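Local coordinates for putative TetR transcriptional regulator (Rhodococcus sp., PDB 2I10), which probably binds DNA through an N-terminal helix-turn-helix and regulates transcription as a TetR-family protein, at the interface of chains A and B. Numbering follows the deposited sequence. Chains: chain A/B, Putative TetR transcriptional regulator.

Contact 1: the interface of chains A and B. Residues chain A 158-159, 162; chain B 174, 179-180, 183-184, 187.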
loop_
_atom_site.group_PDB
_atom_site.type_symbol
_atom_site.label_atom_id
_atom_site.label_comp_id
_atom_site.label_asym_id
_atom_site.label_seq_id
_atom_site.Cartn_x
_atom_site.Cartn_y
_atom_site.Cartn_z
ATOM N N THR A 158 1.979 16.890 11.670
ATOM C CA THR A 158 0.940 15.898 11.436
ATOM C C THR A 158 0.931 15.426 9.955
ATOM O O THR A 158 0.968 14.227 9.701
ATOM C CB THR A 158 -0.438 16.439 11.915
ATOM O OG1 THR A 158 -0.431 16.601 13.351
ATOM C CG2 THR A 158 -1.536 15.515 11.565
ATOM N N ALA A 159 0.889 16.364 9.000
ATOM C CA ALA A 159 0.908 16.002 7.571
ATOM C C ALA A 159 2.233 15.371 7.194
ATOM O O ALA A 159 2.254 14.432 6.401
ATOM C CB ALA A 159 0.639 17.187 6.680
ATOM N N ARG A 162 2.188 11.690 8.420
ATOM C CA ARG A 162 1.358 10.964 7.471
ATOM C C ARG A 162 2.102 10.705 6.160
ATOM O O ARG A 162 2.007 9.641 5.618
ATOM C CB ARG A 162 0.058 11.718 7.171
ATOM C CG ARG A 162 -0.927 10.925 6.323
ATOM C CD ARG A 162 -1.450 9.715 7.065
ATOM N NE ARG A 162 -2.198 10.117 8.248
ATOM C CZ ARG A 162 -2.726 9.285 9.143
ATOM N NH1 ARG A 162 -2.614 7.972 9.016
ATOM N NH2 ARG A 162 -3.372 9.776 10.179
ATOM N N GLU B 174 -2.670 4.410 3.368
ATOM C CA GLU B 174 -3.082 5.316 4.406
ATOM C C GLU B 174 -4.567 5.615 4.335
ATOM O O GLU B 174 -5.238 5.607 5.348
ATOM C CB GLU B 174 -2.201 6.583 4.420
ATOM C CG GLU B 174 -0.770 6.283 4.886
ATOM C CD GLU B 174 -0.761 5.742 6.300
ATOM O OE1 GLU B 174 -1.470 6.274 7.179
ATOM O OE2 GLU B 174 -0.098 4.743 6.518
ATOM N N ALA B 179 -7.075 7.308 7.255
ATOM C CA ALA B 179 -6.466 8.617 7.405
ATOM C C ALA B 179 -7.449 9.711 6.966
ATOM O O ALA B 179 -8.145 9.545 5.949
ATOM C CB ALA B 179 -5.144 8.692 6.584
ATOM N N PRO B 180 -7.518 10.826 7.728
ATOM C CA PRO B 180 -8.397 11.935 7.346
ATOM C C PRO B 180 -8.014 12.468 5.971
ATOM O O PRO B 180 -6.819 12.485 5.615
ATOM C CB PRO B 180 -8.124 13.011 8.415
ATOM C CG PRO B 180 -7.519 12.314 9.542
ATOM C CD PRO B 180 -6.794 11.111 8.982
ATOM N N GLU B 183 -5.672 15.706 5.744
ATOM C CA GLU B 183 -4.332 15.282 6.101
ATOM C C GLU B 183 -3.654 14.490 4.960
ATOM O O GLU B 183 -2.454 14.675 4.683
ATOM C CB GLU B 183 -4.416 14.430 7.348
ATOM C CG GLU B 183 -3.104 14.010 7.915
ATOM C CD GLU B 183 -3.260 13.435 9.304
ATOM O OE1 GLU B 183 -3.963 14.047 10.120
ATOM O OE2 GLU B 183 -2.660 12.384 9.580
ATOM N N LEU B 184 -4.396 13.593 4.318
ATOM C CA LEU B 184 -3.826 12.794 3.228
ATOM C C LEU B 184 -3.513 13.655 1.999
ATOM O O LEU B 184 -2.504 13.444 1.311
ATOM C CB LEU B 184 -4.734 11.599 2.862
ATOM C CG LEU B 184 -3.984 10.373 2.348
ATOM C CD1 LEU B 184 -2.853 9.956 3.296
ATOM C CD2 LEU B 184 -4.914 9.199 2.071
ATOM N N ALA B 187 -0.384 15.374 2.729
ATOM C CA ALA B 187 0.679 14.413 2.480
ATOM C C ALA B 187 1.022 14.234 0.986
ATOM O O ALA B 187 2.213 14.101 0.643
ATOM C CB ALA B 187 0.345 13.062 3.106
HETATM O O HOH W 1 -0.352 12.001 10.997
#
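A:Arg162, with helical backbone torsions (phi/psi -57/-42°) in helix 157-176, faces B:Glu183 in helix 181-192 and B:Glu174 near the end of helix 157-177 of chain B; the loop between those two helices supplies B:Ala179 and B:Pro180. In the C-terminal domain of TetR-family regulators, helices of this kind pair two subunits, and this patch is part of such a two-fold interface. A:Arg162 has CG anti to its backbone N (chi1 -173°) and bends at chi2 and chi3, which lays the guanidinium between the two carboxylates. Its NE and NH2 grip B:Glu183 side-on, both converging on OE2 from one face of the carboxylate; A:Arg162 NE forms a salt bridge of 2.7 Å to B:Glu183 OE2, and NH2 comes from above the carboxylate plane. On another side, A:Arg162 NH1 makes a salt bridge to B:Glu174 OE1 at 2.8 Å, nearly along its C-O axis. Two carboxylates thus face one arginine and would probably stabilise its positive charge. This arginine also lines the p-nitrophenol site; that ligand may come from purification or crystallisation. B:Ala179 CB packs over one guanidinium face near the rim, 3.6 Å from A:Arg162 CZ. Lower on the chain, A:Arg162 CG rests against B:Leu184 CD1 at 3.7 Å. The methyl CG2 of A:Thr158 abuts the B:Glu183 carboxylate, and a water links the backbone O of A:Thr158 to B:Glu183 OE2.

Contact 2: the interface of chains A and B. Residues chain A 110, 112-115; chain B 25, 105, 111, 114.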
loop_
_atom_site.group_PDB
_atom_site.type_symbol
_atom_site.label_atom_id
_atom_site.label_comp_id
_atom_site.label_asym_id
_atom_site.label_seq_id
_atom_site.Cartn_x
_atom_site.Cartn_y
_atom_site.Cartn_z
ATOM N N VAL A 110 -2.642 -3.375 5.147
ATOM C CA VAL A 110 -4.040 -2.956 5.312
ATOM C C VAL A 110 -4.770 -3.916 6.240
ATOM O O VAL A 110 -4.327 -5.047 6.440
ATOM C CB VAL A 110 -4.836 -2.867 3.955
ATOM C CG1 VAL A 110 -4.379 -1.680 3.125
ATOM C CG2 VAL A 110 -4.750 -4.179 3.177
ATOM N N ALA A 112 -7.831 -5.341 5.809
ATOM C CA ALA A 112 -8.924 -5.997 5.076
ATOM C C ALA A 112 -8.349 -6.773 3.903
ATOM O O ALA A 112 -7.324 -6.385 3.331
ATOM C CB ALA A 112 -9.967 -4.975 4.583
ATOM N N GLY A 113 -9.027 -7.860 3.538
ATOM C CA GLY A 113 -8.549 -8.764 2.514
ATOM C C GLY A 113 -9.661 -9.150 1.565
ATOM O O GLY A 113 -10.664 -9.724 1.987
ATOM N N LEU A 114 -9.493 -8.810 0.287
ATOM C CA LEU A 114 -10.424 -9.216 -0.745
ATOM C C LEU A 114 -10.574 -10.740 -0.735
ATOM O O LEU A 114 -11.691 -11.257 -0.604
ATOM C CB LEU A 114 -9.962 -8.714 -2.113
ATOM C CG LEU A 114 -10.717 -7.612 -2.880
ATOM C CD1 LEU A 114 -12.215 -7.819 -2.821
ATOM C CD2 LEU A 114 -10.408 -6.226 -2.455
ATOM N N ALA A 115 -9.451 -11.459 -0.826
ATOM C CA ALA A 115 -9.493 -12.936 -0.837
ATOM C C ALA A 115 -9.680 -13.564 0.549
ATOM O O ALA A 115 -10.500 -14.478 0.724
ATOM C CB ALA A 115 -8.248 -13.519 -1.554
ATOM N N TRP B 25 -12.255 -10.356 -8.527
ATOM C CA TRP B 25 -10.918 -10.576 -7.945
ATOM C C TRP B 25 -10.636 -12.069 -7.941
ATOM O O TRP B 25 -9.592 -12.491 -8.406
ATOM C CB TRP B 25 -10.869 -10.040 -6.528
ATOM C CG TRP B 25 -9.552 -10.204 -5.855
ATOM C CD1 TRP B 25 -9.187 -11.195 -4.965
ATOM C CD2 TRP B 25 -8.411 -9.343 -5.992
ATOM N NE1 TRP B 25 -7.885 -10.998 -4.550
ATOM C CE2 TRP B 25 -7.388 -9.863 -5.146
ATOM C CE3 TRP B 25 -8.167 -8.171 -6.719
ATOM C CZ2 TRP B 25 -6.129 -9.265 -5.036
ATOM C CZ3 TRP B 25 -6.930 -7.580 -6.614
ATOM C CH2 TRP B 25 -5.912 -8.135 -5.771
ATOM N N PHE B 105 -9.735 -1.843 1.719
ATOM C CA PHE B 105 -8.869 -2.828 1.048
ATOM C C PHE B 105 -7.594 -2.208 0.439
ATOM O O PHE B 105 -6.606 -2.905 0.151
ATOM C CB PHE B 105 -9.660 -3.576 -0.052
ATOM C CG PHE B 105 -10.765 -4.440 0.481
ATOM C CD1 PHE B 105 -12.079 -3.997 0.458
ATOM C CD2 PHE B 105 -10.482 -5.685 1.031
ATOM C CE1 PHE B 105 -13.092 -4.781 0.950
ATOM C CE2 PHE B 105 -11.496 -6.481 1.545
ATOM C CZ PHE B 105 -12.806 -6.025 1.502
ATOM N N GLN B 111 -3.661 -4.828 -2.500
ATOM C CA GLN B 111 -4.249 -6.163 -2.261
ATOM C C GLN B 111 -3.427 -7.344 -2.830
ATOM O O GLN B 111 -3.208 -8.368 -2.123
ATOM C CB GLN B 111 -5.689 -6.185 -2.802
ATOM C CG GLN B 111 -6.669 -5.471 -1.880
ATOM C CD GLN B 111 -6.821 -6.213 -0.537
ATOM O OE1 GLN B 111 -7.000 -7.439 -0.523
ATOM N NE2 GLN B 111 -6.756 -5.469 0.594
ATOM N N LEU B 114 -0.313 -8.600 -0.816
ATOM C CA LEU B 114 -0.475 -9.328 0.456
ATOM C C LEU B 114 -0.229 -10.847 0.253
ATOM O O LEU B 114 -0.539 -11.400 -0.817
ATOM C CB LEU B 114 -1.868 -9.053 1.065
ATOM C CG LEU B 114 -2.337 -7.605 1.345
ATOM C CD1 LEU B 114 -3.877 -7.498 1.404
ATOM C CD2 LEU B 114 -1.738 -6.985 2.608
#
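B:Gln111, on the short helix 108-112, meets the loop A:Ala112 to A:Leu114 with both ends of its carboxamide, in a patch of the TetR-family dimer interface. Among the hydrogen bonds, B:Gln111 NE2 donates to the backbone O of A:Ala112 at 2.9 Å. B:Gln111 OE1 accepts from the backbone N of A:Leu114 at 3.0 Å. Both bonds are nearly straight at the hydrogen, yet each donor stands above the plane of the carbonyl it meets. NE2 also donates within its own chain to the backbone O of B:Phe105, in that carbonyl's plane and on a lone pair; together the three bonds fix which way the amide is turned. The bend of the B:Gln111 chain at chi2 (-66°) helps bring its amide up to the loop. An alanine in its place would probably leave A:Ala112 O, A:Leu114 N and B:Phe105 O without these partners and open a gap beside A:Leu114 CD2.

Packing on aromatic faces centres on A:Leu114. Its CD2 sits over the B:Phe105 ring, 3.8 Å from the centroid, while its CB lies over the five-membered ring of B:Trp25, offset toward the rim. The leucine is thereby wedged between two aromatic side chains of the partner. B:Trp25 holds its CG anti to the backbone N (chi1 -179°), which carries the indole out from helix 15-27 to A:Leu114.

Other apolar contacts flank these. A:Ala112 CB touches B:Phe105 CD2 at 3.7 Å. A:Gly113 CA lies at the edge of the same ring, in its plane, and A:Val110 CG2 meets B:Leu114 CD1 at 3.9 Å. Through B:Trp25 the site may couple the dimer contact to the N-terminal region, where the predicted helix-turn-helix (33-52) follows helix 15-27.

The C-alpha centres of contact 1 and contact 2 lie about 21 Å apart along one two-fold interface, and the two share no residue. Contact 1 is carried by the last two helices, 157-176 (157-177 in chain B) and 181-192, and is largely ionic; contact 2 is built from the segment 105 to 115, which holds the short helix 108-112 in chain B, and from helix 15-27, and is mainly apolar with amide-to-backbone bonds. Because each has a twin with the chains exchanged, the subunits are joined at several separated points, which would probably limit rocking of one against the other and help set the spacing of the two N-terminal regions.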